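Local coordinates for fusolin (Unidentified entomopoxvirus, PDB 4OW5), which probably binds chitin and acts as a copper-dependent lytic polysaccharide monooxygenase, enhances viral virulence and crystallises in vivo into viral spindles, at residues Thr141-Pro146 with Asn190-Val195; Ile153-Phe158 with Gln169-Phe174. All coordinates share one frame; numbering follows the deposited sequence.

Interaction 1: residues Thr141-Pro146 with Asn190-Val195; sequences TAIHEP and NANNLV. Unlike the reference sequence in segment 190-195: Asn192 (reference His).
Ile143, Thr141 and Asn192 carry most of this surface contact, in which a loop meets the turn that runs into strand 194-203 at one end of the fibronectin type III-like beta-sandwich of a lytic polysaccharide monooxygenase domain. Residues 141-146 follow strand 131-140 and include His144, a copper and zinc ligand of the protein, although neither metal is bound to this chain; residues 190-195 include the first two residues of strand 194-203. Ile143 reaches across with the end of its longer branch. Its CG1 is anti to the carbonyl carbon (chi1 -60°), on the side of the other segment, and beyond it CD1 of Ile143 lies 3.9 Å from ND2 of Asn192 and almost as near to its OD1, the two side chains crossing obliquely. The same methyl also packs against the first carbon of the Leu194 side chain, with CD1 of Ile143 4.2 Å from CB of Leu194, and Leu180 of strand 180-182 touches both residues.

The carboxamide is itself held by an Asx turn: the backbone N of Leu194 donates to OD1 of Asn192 at 3.1 Å in a nearly straight bond (168° at the hydrogen), with the donor tilted slightly from the carbonyl plane. ND2 of Asn192 lies 3.8 Å from the carbonyl O of Thr141, too long for a hydrogen bond. Asn192 differs here from the histidine of the reference sequence. Thr141 turns its methyl to the other segment, CG2 of Thr141 meeting CB of Ala191 at 3.7 Å, while OG1 accepts a hydrogen bond from Asn67 ND2 beside His1, which shares that metal site with His144. Polar linkage between the segments is indirect: one water donates to the carbonyl O of Thr141 and to the carbonyl O of Ala191, each at 2.8 Å.

Interaction 2: residues Ile153-Phe158 with Gln169-Phe174; sequences ITVPSF and QLINIF. With EDO (1,2-ethanediol), chain B.
Ile153 and Ile171 face each other as a hydrogen-bonded pair in an antiparallel beta ladder of the sandwich, where strand 147-154 ends against the start of strand 170-176. Ile153 N donates to Ile171 O and Ile171 N to Ile153 O, both at 2.9 Å. One residue on, Thr154 and Leu170 form a non-hydrogen-bonded pair. Val155, the first residue of a type I turn that runs to Phe158, donates from its N to Gln169 O at 2.7 Å.

The tightly packed part centres on the buried Ile153, Thr154, Phe158 and Leu170. CG2 of Ile153 meets CG2 of Ile173 at 3.7 Å, beside a classic bulge in which Ile173 and Phe174 both face Ile151; Phe209 and Pro203 also touch Ile153. Among the residues of the other face, CG2 of Thr154 touches CD2 of Leu170 at 3.9 Å and also lies over one face of the Phe158 ring, toward its rim. The carboxamide of Gln169 stands at the edge of that ring near CD1 of Phe158, its plane turned 60° from that of the ring. Thr154 OG1 is hydrogen-bonded to Val210 N of the neighbouring strand 209-217.

On the solvent side Ile171 is exposed, and CD1 of Ile171 rests on CG1 of Val155 at 3.8 Å. Farther along, a 1,2-ethanediol, probably from the crystallisation liquor, sits by Asn172, and ND2 of Asn172 donates to Phe174 O at 3.1 Å from above the carbonyl plane.

Overall arrangement
Interaction 2 is nested along the chain inside the loop closed by interaction 1: from residues 141-146 the chain enters strand 147-154, turns through residues 153-158, returns by strand 170-176 and later reaches residues 190-195. Their centres are 27 Å apart and their nearest atoms about 11 Å, without touching. Strand 147-154 therefore joins the metal-ligand end of the domain to the antiparallel pairing of interaction 2, away from the metal-binding sites. The two sheets are also linked here, since strand 194-203, which begins in interaction 1, packs against Ile173 of interaction 2. Both contacts belong to the monooxygenase family domain, one at its surface, the other partly buried.

Interaction 1: residues Thr141-Pro146 with Asn190-Val195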
ATOM      1  N   THR A 141     -17.991 -27.457  -6.862  1.00 15.93           N
ATOM      2  CA  THR A 141     -19.002 -28.089  -6.033  1.00 15.64           C
ATOM      3  C   THR A 141     -19.747 -29.141  -6.890  1.00 17.95           C
ATOM      4  O   THR A 141     -20.332 -30.068  -6.337  1.00 17.72           O
ATOM      5  CB  THR A 141     -19.914 -27.053  -5.410  1.00 19.09           C
ATOM      6  OG1 THR A 141     -20.609 -26.353  -6.421  1.00 17.72           O
ATOM      7  CG2 THR A 141     -19.151 -26.071  -4.539  1.00 18.87           C
ATOM      8  N   ALA A 142     -19.785 -28.945  -8.227  1.00 13.53           N
ATOM      9  CA  ALA A 142     -20.324 -29.895  -9.198  1.00 14.51           C
ATOM     10  C   ALA A 142     -19.270 -30.095 -10.258  1.00 20.81           C
ATOM     11  O   ALA A 142     -18.791 -29.120 -10.836  1.00 21.19           O
ATOM     12  CB  ALA A 142     -21.596 -29.388  -9.821  1.00 15.47           C
ATOM     13  N   ILE A 143     -18.945 -31.335 -10.553  1.00 17.56           N
ATOM     14  CA  ILE A 143     -17.914 -31.654 -11.543  1.00 17.73           C
ATOM     15  C   ILE A 143     -18.461 -31.519 -12.965  1.00 18.84           C
ATOM     16  O   ILE A 143     -19.438 -32.164 -13.316  1.00 18.40           O
ATOM     17  CB  ILE A 143     -17.328 -33.069 -11.290  1.00 21.41           C
ATOM     18  CG1 ILE A 143     -16.688 -33.177  -9.877  1.00 23.51           C
ATOM     19  CG2 ILE A 143     -16.305 -33.429 -12.385  1.00 18.36           C
ATOM     20  CD1 ILE A 143     -15.493 -32.276  -9.669  1.00 28.05           C
ATOM     21  N   HIS A 144     -17.799 -30.719 -13.789  1.00 17.06           N
ATOM     22  CA  HIS A 144     -18.158 -30.557 -15.199  1.00 17.25           C
ATOM     23  C   HIS A 144     -16.932 -30.594 -16.069  1.00 20.63           C
ATOM     24  O   HIS A 144     -16.002 -29.793 -15.896  1.00 19.01           O
ATOM     25  CB  HIS A 144     -18.926 -29.276 -15.529  1.00 18.48           C
ATOM     26  CG  HIS A 144     -20.170 -29.078 -14.741  1.00 22.37           C
ATOM     27  ND1 HIS A 144     -21.232 -29.981 -14.785  1.00 23.77           N
ATOM     28  CD2 HIS A 144     -20.482 -28.084 -13.888  1.00 23.31           C
ATOM     29  CE1 HIS A 144     -22.129 -29.510 -13.933  1.00 22.44           C
ATOM     30  NE2 HIS A 144     -21.712 -28.402 -13.355  1.00 22.88           N
ATOM     31  N   GLU A 145     -17.009 -31.446 -17.095  1.00 16.81           N
ATOM     32  CA  GLU A 145     -15.997 -31.613 -18.119  1.00 15.82           C
ATOM     33  C   GLU A 145     -16.674 -31.933 -19.457  1.00 18.80           C
ATOM     34  O   GLU A 145     -17.694 -32.616 -19.455  1.00 16.66           O
ATOM     35  CB  GLU A 145     -15.011 -32.726 -17.744  1.00 17.07           C
ATOM     36  CG  GLU A 145     -13.983 -32.326 -16.696  1.00 25.03           C
ATOM     37  CD  GLU A 145     -13.107 -31.150 -17.099  1.00 38.79           C
ATOM     38  OE1 GLU A 145     -12.785 -30.999 -18.298  1.00 42.62           O
ATOM     39  OE2 GLU A 145     -12.741 -30.365 -16.201  1.00 28.61           O
ATOM     40  N   PRO A 146     -16.145 -31.460 -20.594  1.00 14.82           N
ATOM     41  CA  PRO A 146     -14.890 -30.692 -20.738  1.00 13.87           C
ATOM     42  C   PRO A 146     -15.049 -29.204 -20.332  1.00 14.49           C
ATOM     43  O   PRO A 146     -16.132 -28.628 -20.376  1.00 12.61           O
ATOM     44  CB  PRO A 146     -14.557 -30.837 -22.234  1.00 14.45           C
ATOM     45  CG  PRO A 146     -15.872 -31.052 -22.904  1.00 18.34           C
ATOM     46  CD  PRO A 146     -16.755 -31.763 -21.902  1.00 15.21           C
ATOM     47  N   ASN A 190     -13.749 -27.842   0.951  1.00 27.61           N
ATOM     48  CA  ASN A 190     -14.391 -28.941   1.696  1.00 29.62           C
ATOM     49  C   ASN A 190     -15.607 -29.487   0.931  1.00 35.09           C
ATOM     50  O   ASN A 190     -16.131 -30.533   1.288  1.00 36.85           O
ATOM     51  CB  ASN A 190     -14.800 -28.510   3.112  1.00 37.96           C
ATOM     52  CG  ASN A 190     -15.685 -27.275   3.210  1.00 72.47           C
ATOM     53  OD1 ASN A 190     -16.541 -27.009   2.357  1.00 64.88           O
ATOM     54  ND2 ASN A 190     -15.505 -26.488   4.269  1.00 69.74           N
ATOM     55  N   ALA A 191     -16.048 -28.803  -0.122  1.00 31.84           N
ATOM     56  CA  ALA A 191     -17.226 -29.217  -0.880  1.00 30.87           C
ATOM     57  C   ALA A 191     -16.978 -30.409  -1.795  1.00 33.12           C
ATOM     58  O   ALA A 191     -17.941 -31.053  -2.196  1.00 35.03           O
ATOM     59  CB  ALA A 191     -17.736 -28.044  -1.707  1.00 31.60           C
ATOM     60  N   ASN A 192     -15.725 -30.762  -2.083  1.00 27.09           N
ATOM     61  CA  ASN A 192     -15.434 -31.864  -3.008  1.00 24.85           C
ATOM     62  C   ASN A 192     -14.085 -32.528  -2.720  1.00 26.41           C
ATOM     63  O   ASN A 192     -13.254 -31.886  -2.093  1.00 27.21           O
ATOM     64  CB  ASN A 192     -15.387 -31.261  -4.420  1.00 24.12           C
ATOM     65  CG  ASN A 192     -15.874 -32.198  -5.514  1.00 34.77           C
ATOM     66  OD1 ASN A 192     -15.242 -33.195  -5.828  1.00 29.63           O
ATOM     67  ND2 ASN A 192     -17.011 -31.901  -6.128  1.00 30.10           N
ATOM     68  N   ASN A 193     -13.862 -33.770  -3.208  1.00 22.05           N
ATOM     69  CA  ASN A 193     -12.572 -34.472  -3.070  0.50 21.77           C
ATOM     70  C   ASN A 193     -11.625 -34.138  -4.237  1.00 22.85           C
ATOM     71  O   ASN A 193     -10.425 -34.401  -4.146  1.00 22.73           O
ATOM     72  CB  ASN A 193     -12.785 -35.991  -3.028  0.50 25.05           C
ATOM     73  CG  ASN A 193     -12.886 -36.642  -4.400  0.50 45.91           C
ATOM     74  OD1 ASN A 193     -13.851 -36.435  -5.150  0.50 39.65           O
ATOM     75  ND2 ASN A 193     -11.893 -37.433  -4.778  0.50 38.43           N
ATOM     76  N   LEU A 194     -12.159 -33.558  -5.328  1.00 16.07           N
ATOM     77  CA  LEU A 194     -11.379 -33.122  -6.489  1.00 15.79           C
ATOM     78  C   LEU A 194     -11.373 -31.583  -6.551  1.00 16.86           C
ATOM     79  O   LEU A 194     -12.368 -30.943  -6.221  1.00 17.33           O
ATOM     80  CB  LEU A 194     -11.947 -33.685  -7.798  1.00 15.94           C
ATOM     81  CG  LEU A 194     -11.909 -35.210  -7.979  1.00 20.15           C
ATOM     82  CD1 LEU A 194     -12.578 -35.602  -9.259  1.00 21.63           C
ATOM     83  CD2 LEU A 194     -10.501 -35.722  -7.952  1.00 17.45           C
ATOM     84  N   VAL A 195     -10.256 -31.009  -6.950  1.00 13.26           N
ATOM     85  CA  VAL A 195     -10.084 -29.571  -7.152  1.00 12.94           C
ATOM     86  C   VAL A 195      -9.385 -29.363  -8.485  1.00 16.99           C
ATOM     87  O   VAL A 195      -8.803 -30.303  -9.039  1.00 18.88           O
ATOM     88  CB  VAL A 195      -9.275 -28.908  -5.999  1.00 16.53           C
ATOM     89  CG1 VAL A 195     -10.064 -28.896  -4.691  1.00 16.77           C
ATOM     90  CG2 VAL A 195      -7.913 -29.575  -5.805  1.00 16.57           C
TER
HETATM   91  O   HOH W   1     -20.375 -30.574  -3.533  1.00 32.18           O

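Interaction 2: residues Ile153-Phe158 with Gln169-Phe174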
ATOM      1  N   ILE A 153      -5.391 -10.590 -14.615  1.00 11.57           N
ATOM      2  CA  ILE A 153      -4.896  -9.715 -13.557  1.00 10.33           C
ATOM      3  C   ILE A 153      -5.206  -8.275 -13.964  1.00 12.76           C
ATOM      4  O   ILE A 153      -5.068  -7.907 -15.148  1.00 11.23           O
ATOM      5  CB  ILE A 153      -3.390  -9.901 -13.214  1.00 14.08           C
ATOM      6  CG1 ILE A 153      -3.017  -9.031 -11.990  1.00 13.66           C
ATOM      7  CG2 ILE A 153      -2.476  -9.536 -14.409  1.00 16.87           C
ATOM      8  CD1 ILE A 153      -1.680  -9.312 -11.423  1.00 13.71           C
ATOM      9  N   THR A 154      -5.620  -7.469 -12.999  1.00 11.30           N
ATOM     10  CA  THR A 154      -5.874  -6.066 -13.280  1.00 11.42           C
ATOM     11  C   THR A 154      -4.566  -5.329 -13.695  1.00 12.60           C
ATOM     12  O   THR A 154      -3.468  -5.670 -13.250  1.00 10.01           O
ATOM     13  CB  THR A 154      -6.540  -5.344 -12.124  1.00 12.50           C
ATOM     14  OG1 THR A 154      -5.880  -5.697 -10.908  1.00 11.00           O
ATOM     15  CG2 THR A 154      -8.043  -5.617 -12.050  1.00 11.46           C
ATOM     16  N   VAL A 155      -4.733  -4.345 -14.556  1.00 13.17           N
ATOM     17  CA  VAL A 155      -3.650  -3.472 -15.037  1.00 14.61           C
ATOM     18  C   VAL A 155      -3.079  -2.709 -13.834  1.00 17.91           C
ATOM     19  O   VAL A 155      -3.812  -2.475 -12.875  1.00 15.24           O
ATOM     20  CB  VAL A 155      -4.070  -2.502 -16.169  1.00 17.18           C
ATOM     21  CG1 VAL A 155      -4.508  -3.253 -17.430  1.00 17.04           C
ATOM     22  CG2 VAL A 155      -5.145  -1.510 -15.716  1.00 17.00           C
ATOM     23  N   PRO A 156      -1.824  -2.228 -13.890  1.00 17.65           N
ATOM     24  CA  PRO A 156      -1.277  -1.510 -12.721  1.00 18.92           C
ATOM     25  C   PRO A 156      -2.030  -0.246 -12.284  1.00 21.40           C
ATOM     26  O   PRO A 156      -2.000   0.063 -11.108  1.00 23.23           O
ATOM     27  CB  PRO A 156       0.154  -1.175 -13.144  1.00 21.49           C
ATOM     28  CG  PRO A 156       0.463  -2.141 -14.258  1.00 24.38           C
ATOM     29  CD  PRO A 156      -0.810  -2.411 -14.951  1.00 19.23           C
ATOM     30  N   SER A 157      -2.744   0.439 -13.164  1.00 18.81           N
ATOM     31  CA  SER A 157      -3.473   1.651 -12.754  1.00 19.87           C
ATOM     32  C   SER A 157      -4.813   1.372 -12.031  1.00 21.16           C
ATOM     33  O   SER A 157      -5.494   2.326 -11.655  1.00 17.95           O
ATOM     34  CB  SER A 157      -3.742   2.551 -13.949  1.00 24.52           C
ATOM     35  OG  SER A 157      -4.735   1.994 -14.790  1.00 27.06           O
ATOM     36  N   PHE A 158      -5.229   0.091 -11.905  1.00 14.71           N
ATOM     37  CA  PHE A 158      -6.480  -0.256 -11.241  1.00 10.93           C
ATOM     38  C   PHE A 158      -6.430   0.138  -9.769  1.00 14.35           C
ATOM     39  O   PHE A 158      -5.475  -0.170  -9.051  1.00 14.70           O
ATOM     40  CB  PHE A 158      -6.762  -1.768 -11.382  1.00 11.18           C
ATOM     41  CG  PHE A 158      -7.942  -2.287 -10.594  1.00 11.37           C
ATOM     42  CD1 PHE A 158      -9.238  -2.081 -11.042  1.00 14.25           C
ATOM     43  CD2 PHE A 158      -7.759  -2.907  -9.367  1.00 13.19           C
ATOM     44  CE1 PHE A 158     -10.333  -2.486 -10.274  1.00 15.38           C
ATOM     45  CE2 PHE A 158      -8.849  -3.350  -8.622  1.00 16.62           C
ATOM     46  CZ  PHE A 158     -10.130  -3.123  -9.078  1.00 15.93           C
ATOM     47  N   GLN A 169      -9.468  -3.189 -18.193  1.00 13.31           N
ATOM     48  CA  GLN A 169      -8.468  -3.165 -17.128  1.00 13.46           C
ATOM     49  C   GLN A 169      -7.892  -4.535 -16.784  1.00 16.27           C
ATOM     50  O   GLN A 169      -7.152  -4.608 -15.811  1.00 18.17           O
ATOM     51  CB  GLN A 169      -9.078  -2.596 -15.840  1.00 15.50           C
ATOM     52  CG  GLN A 169      -9.441  -1.134 -15.977  1.00 28.69           C
ATOM     53  CD  GLN A 169     -10.174  -0.711 -14.731  1.00 45.64           C
ATOM     54  OE1 GLN A 169     -11.320  -1.152 -14.478  1.00 28.08           O
ATOM     55  NE2 GLN A 169      -9.492   0.040 -13.885  1.00 31.49           N
ATOM     56  N   LEU A 170      -8.201  -5.587 -17.558  1.00 13.57           N
ATOM     57  CA  LEU A 170      -7.760  -6.957 -17.332  1.00 12.82           C
ATOM     58  C   LEU A 170      -6.763  -7.447 -18.401  1.00 17.05           C
ATOM     59  O   LEU A 170      -6.983  -7.260 -19.579  1.00 17.74           O
ATOM     60  CB  LEU A 170      -8.991  -7.900 -17.330  1.00 12.15           C
ATOM     61  CG  LEU A 170      -9.880  -7.795 -16.100  1.00 15.14           C
ATOM     62  CD1 LEU A 170     -11.131  -8.621 -16.286  1.00 16.73           C
ATOM     63  CD2 LEU A 170      -9.115  -8.102 -14.829  1.00 15.00           C
ATOM     64  N   ILE A 171      -5.700  -8.120 -17.958  1.00 13.70           N
ATOM     65  CA  ILE A 171      -4.654  -8.720 -18.775  1.00 13.68           C
ATOM     66  C   ILE A 171      -4.713 -10.229 -18.594  1.00 15.04           C
ATOM     67  O   ILE A 171      -4.595 -10.696 -17.452  1.00 14.28           O
ATOM     68  CB  ILE A 171      -3.243  -8.208 -18.335  1.00 17.57           C
ATOM     69  CG1 ILE A 171      -3.103  -6.662 -18.495  1.00 19.53           C
ATOM     70  CG2 ILE A 171      -2.138  -8.934 -19.140  1.00 18.45           C
ATOM     71  CD1 ILE A 171      -2.018  -6.105 -17.648  1.00 23.17           C
ATOM     72  N   ASN A 172      -4.836 -10.988 -19.693  1.00 12.09           N
ATOM     73  CA  ASN A 172      -4.854 -12.444 -19.605  1.00 12.15           C
ATOM     74  C   ASN A 172      -3.456 -12.977 -19.243  1.00 15.46           C
ATOM     75  O   ASN A 172      -2.474 -12.625 -19.897  1.00 15.37           O
ATOM     76  CB  ASN A 172      -5.328 -13.063 -20.908  1.00 16.26           C
ATOM     77  CG  ASN A 172      -5.508 -14.545 -20.772  1.00 24.35           C
ATOM     78  OD1 ASN A 172      -4.626 -15.315 -21.122  1.00 26.06           O
ATOM     79  ND2 ASN A 172      -6.506 -14.974 -20.011  1.00 24.88           N
ATOM     80  N   ILE A 173      -3.374 -13.787 -18.204  1.00  9.57           N
ATOM     81  CA  ILE A 173      -2.112 -14.399 -17.765  1.00 11.66           C
ATOM     82  C   ILE A 173      -2.178 -15.934 -17.809  1.00 13.92           C
ATOM     83  O   ILE A 173      -1.153 -16.567 -17.601  1.00 13.18           O
ATOM     84  CB  ILE A 173      -1.644 -13.917 -16.377  1.00 14.18           C
ATOM     85  CG1 ILE A 173      -2.632 -14.291 -15.266  1.00 15.21           C
ATOM     86  CG2 ILE A 173      -1.338 -12.410 -16.427  1.00 15.08           C
ATOM     87  CD1 ILE A 173      -2.180 -13.909 -13.852  1.00 19.65           C
ATOM     88  N   PHE A 174      -3.334 -16.510 -18.143  1.00  9.97           N
ATOM     89  CA  PHE A 174      -3.493 -17.950 -18.279  1.00 10.11           C
ATOM     90  C   PHE A 174      -4.743 -18.282 -19.105  1.00 16.40           C
ATOM     91  O   PHE A 174      -5.820 -17.748 -18.854  1.00 14.42           O
ATOM     92  CB  PHE A 174      -3.587 -18.667 -16.905  1.00 11.30           C
ATOM     93  CG  PHE A 174      -3.703 -20.177 -16.998  1.00 13.04           C
ATOM     94  CD1 PHE A 174      -4.937 -20.787 -17.207  1.00 14.80           C
ATOM     95  CD2 PHE A 174      -2.598 -20.993 -16.768  1.00 15.33           C
ATOM     96  CE1 PHE A 174      -5.057 -22.171 -17.246  1.00 15.08           C
ATOM     97  CE2 PHE A 174      -2.719 -22.389 -16.784  1.00 17.40           C
ATOM     98  CZ  PHE A 174      -3.935 -22.971 -17.074  1.00 15.57           C
TER
HETATM   99  C1  EDO B 401      -1.579 -16.185 -21.855  1.00 42.63           C
HETATM  100  O1  EDO B 401      -1.848 -14.825 -22.105  1.00 41.52           O
HETATM  101  C2  EDO B 401      -2.454 -17.090 -22.736  1.00 46.00           C
HETATM  102  O2  EDO B 401      -2.715 -16.469 -23.979  1.00 49.40           O